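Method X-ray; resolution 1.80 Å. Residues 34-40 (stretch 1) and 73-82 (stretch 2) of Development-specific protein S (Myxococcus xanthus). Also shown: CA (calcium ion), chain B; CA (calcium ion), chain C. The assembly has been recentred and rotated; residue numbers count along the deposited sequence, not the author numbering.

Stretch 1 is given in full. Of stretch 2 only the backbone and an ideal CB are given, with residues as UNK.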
# COMPACT_ATOMS: atom_id res chain seq x y z
N GLU A 34 -10.51 -1.25 1.86
CA GLU A 34 -11.38 -1.22 0.69
C GLU A 34 -10.61 -0.93 -0.59
O GLU A 34 -9.61 -0.22 -0.59
CB GLU A 34 -12.49 -0.19 0.87
CG GLU A 34 -13.40 -0.47 2.04
CD GLU A 34 -14.10 0.78 2.53
OE1 GLU A 34 -15.00 1.27 1.82
OE2 GLU A 34 -13.74 1.27 3.62
N ASN A 35 -11.12 -1.46 -1.69
CA ASN A 35 -10.49 -1.26 -2.98
C ASN A 35 -10.39 0.22 -3.37
O ASN A 35 -11.32 1.00 -3.10
CB ASN A 35 -11.28 -2.02 -4.04
CG ASN A 35 -10.63 -1.95 -5.39
OD1 ASN A 35 -9.49 -2.37 -5.56
ND2 ASN A 35 -11.36 -1.41 -6.36
N ASN A 36 -9.30 0.58 -4.03
CA ASN A 36 -9.04 1.95 -4.49
C ASN A 36 -9.36 3.00 -3.42
O ASN A 36 -10.16 3.91 -3.66
CB ASN A 36 -9.87 2.28 -5.75
CG ASN A 36 -9.63 1.32 -6.93
OD1 ASN A 36 -8.60 0.67 -7.03
ND2 ASN A 36 -10.61 1.27 -7.83
N THR A 37 -8.76 2.90 -2.24
CA THR A 37 -9.01 3.89 -1.18
C THR A 37 -7.74 4.49 -0.60
O THR A 37 -7.76 5.60 -0.04
CB THR A 37 -9.87 3.33 -0.02
OG1 THR A 37 -9.24 2.17 0.55
CG2 THR A 37 -11.29 2.98 -0.49
N ILE A 38 -6.63 3.78 -0.74
CA ILE A 38 -5.35 4.24 -0.22
C ILE A 38 -4.89 5.56 -0.82
O ILE A 38 -4.94 5.76 -2.03
CB ILE A 38 -4.29 3.15 -0.41
CG1 ILE A 38 -4.69 1.91 0.38
CG2 ILE A 38 -2.93 3.66 0.00
CD1 ILE A 38 -3.74 0.76 0.22
N SER A 39 -4.49 6.50 0.04
CA SER A 39 -4.06 7.81 -0.42
C SER A 39 -2.69 8.23 0.10
O SER A 39 -2.07 9.18 -0.40
CB SER A 39 -5.14 8.85 -0.07
OG SER A 39 -6.43 8.41 -0.50
N SER A 40 -2.18 7.52 1.09
CA SER A 40 -0.85 7.80 1.63
C SER A 40 -0.32 6.57 2.36
O SER A 40 -1.09 5.71 2.78
CB SER A 40 -0.82 9.08 2.50
OG SER A 40 -1.55 8.97 3.71
N UNK A 73 -1.04 9.57 -9.43
CA UNK A 73 -2.00 8.81 -10.25
C UNK A 73 -2.60 7.53 -9.62
O UNK A 73 -3.67 7.09 -10.03
CB UNK A 73 -1.30 8.42 -11.55
N UNK A 74 -1.90 6.93 -8.66
CA UNK A 74 -2.43 5.73 -8.02
C UNK A 74 -3.30 6.04 -6.80
O UNK A 74 -3.75 5.13 -6.10
CB UNK A 74 -1.28 4.82 -7.61
N UNK A 75 -3.52 7.32 -6.53
CA UNK A 75 -4.35 7.70 -5.40
C UNK A 75 -5.73 7.10 -5.62
O UNK A 75 -6.30 7.23 -6.71
CB UNK A 75 -4.42 9.22 -5.24
N UNK A 76 -6.28 6.45 -4.58
CA UNK A 76 -7.60 5.83 -4.68
C UNK A 76 -7.70 4.95 -5.93
O UNK A 76 -8.72 4.92 -6.62
CB UNK A 76 -8.69 6.90 -4.70
N UNK A 77 -6.63 4.20 -6.19
CA UNK A 77 -6.56 3.33 -7.35
C UNK A 77 -5.71 2.10 -7.11
O UNK A 77 -5.15 1.57 -8.06
CB UNK A 77 -6.01 4.11 -8.55
N UNK A 78 -5.53 1.70 -5.86
CA UNK A 78 -4.72 0.51 -5.57
C UNK A 78 -5.62 -0.70 -5.32
O UNK A 78 -6.54 -0.65 -4.50
CB UNK A 78 -3.82 0.76 -4.36
N UNK A 79 -5.36 -1.79 -6.04
CA UNK A 79 -6.17 -3.00 -5.90
C UNK A 79 -5.41 -4.22 -5.38
O UNK A 79 -6.03 -5.21 -4.99
CB UNK A 79 -6.79 -3.35 -7.25
N UNK A 80 -4.09 -4.19 -5.44
CA UNK A 80 -3.28 -5.28 -4.90
C UNK A 80 -1.95 -4.70 -4.44
O UNK A 80 -1.56 -3.60 -4.88
CB UNK A 80 -3.07 -6.39 -5.94
N UNK A 81 -1.30 -5.37 -3.49
CA UNK A 81 -0.04 -4.88 -2.91
C UNK A 81 0.91 -6.03 -2.52
O UNK A 81 0.47 -7.09 -2.07
CB UNK A 81 -0.34 -4.02 -1.68
N UNK A 82 2.21 -5.82 -2.72
CA UNK A 82 3.24 -6.78 -2.32
C UNK A 82 4.16 -6.01 -1.36
O UNK A 82 4.69 -4.96 -1.72
CB UNK A 82 4.00 -7.35 -3.52
CA CA B . -8.07 7.68 -0.28
CA CA C . -7.75 -0.46 -8.75

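Position 73 has no atom of stretch 1 near its CB. Its phi of -64° is compatible with a proline ring, though most residues would fit; the deposited residue is Pro-73, whose carbonyl accepts a weak hydrogen bond from a later side chain in the same stretch. At position 74 the CB also lies beyond reach of stretch 1, so nothing there selects a side chain. It is Leu-74, the first residue of a type II beta turn that runs to position 77.

Position 75, at phi/psi -60/132, has its CB sideways, 4.7 Å from Ile-38 O and 5.0 Å from Ser-39 CA. The hydroxyl of Ser-39 lies within range of a short polar side chain, so Asn, Asp, Ser or Thr would be reasonable. The residue is Asn-75, with chi1 t, which brings its end nearer stretch 1. Asn-75 OD1 lies 3.0 Å from Ser-39 OG, close enough for a weak hydrogen bond, although that proton has another acceptor within reach.

Position 76 has positive phi and psi (50/42), which favours Gly, Asn or Asp at the third place of the turn. Its CB is 3.5 Å from Asn-36 O, and the chain B calcium sits nearby beside Thr-37 O and Ser-39 OG. A short side chain carrying an oxygen is therefore best, and Asp or Asn meets both demands. Asn-76, with chi1 m, binds this calcium through OD1 at 2.1 Å; Thr-37 O at 2.1 Å and Ser-39 OG at 1.8 Å bind the same ion, so the metal ties the two stretches together. The backbone adds a hydrogen bond from Asn-76 N to Ile-38 O, 3.0 Å long.

Position 77 closes the turn with its CB pointing away, 4.6 Å from Asn-36 OD1, so stretch 1 leaves the choice wide among polar residues. It is Asn-77; its ND2 gives the weak hydrogen bond to Pro-73 O (3.3 Å), and its OD1 accepts one from water 3, itself a ligand of the chain C calcium.

At position 78 the CB points sideways, 4.6 Å from Ile-38 CD1, which invites an aliphatic residue such as Val, Ile or Leu. The deposited Val-78 places a compact branched side chain beside that isoleucine, while its carbonyl accepts a hydrogen bond from Asn-36 N (Asn-36 N to Val-78 O, 3.1 Å).

Position 79 has its CB 3.3 Å from Asn-35 OD1 and 4.4 Å from Asn-36 OD1, with the second calcium close by. A small hydroxyl residue, Ser or Thr, could both donate and coordinate. Ser-79 does so: OG donates to Asn-35 OD1 (2.7 Å) and binds the chain C calcium at 2.1 Å, while Asn-36 OD1 binds that ion at 2.2 Å.

Position 80 begins a strand and points away; it is Ser-80. Position 81 points toward stretch 1, where Ile-38 offers an apolar end, so a long aliphatic chain suits. Ile-81 CD1 meets Ile-38 CD1 at 3.7 Å. Position 82 is out of reach and unconstrained by stretch 1; it is Arg-82.

Stretch 2, residues 73-82: PLNNNVSSIR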
# COMPACT_ATOMS: atom_id res chain seq x y z
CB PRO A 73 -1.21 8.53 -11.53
CG PRO A 73 0.21 8.44 -11.03
CD PRO A 73 0.29 9.58 -10.05
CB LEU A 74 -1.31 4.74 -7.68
CG LEU A 74 -1.04 3.70 -8.79
CD1 LEU A 74 -0.13 4.28 -9.87
CD2 LEU A 74 -0.43 2.44 -8.21
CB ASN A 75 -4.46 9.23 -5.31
CG ASN A 75 -5.50 9.67 -4.30
OD1 ASN A 75 -5.39 9.40 -3.11
ND2 ASN A 75 -6.56 10.31 -4.78
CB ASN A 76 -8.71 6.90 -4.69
CG ASN A 76 -8.92 7.58 -3.32
OD1 ASN A 76 -8.42 7.12 -2.28
ND2 ASN A 76 -9.70 8.64 -3.32
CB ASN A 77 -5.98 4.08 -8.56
CG ASN A 77 -7.05 4.69 -9.45
OD1 ASN A 77 -8.08 4.08 -9.72
ND2 ASN A 77 -6.79 5.91 -9.94
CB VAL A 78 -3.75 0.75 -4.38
CG1 VAL A 78 -2.95 -0.50 -4.06
CG2 VAL A 78 -2.77 1.89 -4.71
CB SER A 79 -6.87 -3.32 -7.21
OG SER A 79 -7.71 -2.24 -7.61
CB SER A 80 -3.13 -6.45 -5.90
OG SER A 80 -2.51 -6.09 -7.11
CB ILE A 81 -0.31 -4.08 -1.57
CG1 ILE A 81 -1.32 -2.94 -1.78
CG2 ILE A 81 0.99 -3.50 -1.01
CD1 ILE A 81 -1.74 -2.24 -0.48
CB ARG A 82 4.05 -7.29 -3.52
CG ARG A 82 3.23 -8.07 -4.56
CD ARG A 82 4.12 -8.73 -5.62
NE ARG A 82 5.16 -9.53 -4.99
CZ ARG A 82 6.41 -9.65 -5.44
NH1 ARG A 82 6.78 -9.07 -6.57
NH2 ARG A 82 7.28 -10.40 -4.77
O HOH W 1 -6.61 0.75 -2.03
O HOH W 2 -5.15 3.88 -3.87
O HOH W 3 -7.97 1.00 -10.15
O HOH W 4 -9.62 7.82 -0.00
O HOH W 5 -6.47 -0.27 -7.91
O HOH W 6 -8.91 -1.35 -9.67
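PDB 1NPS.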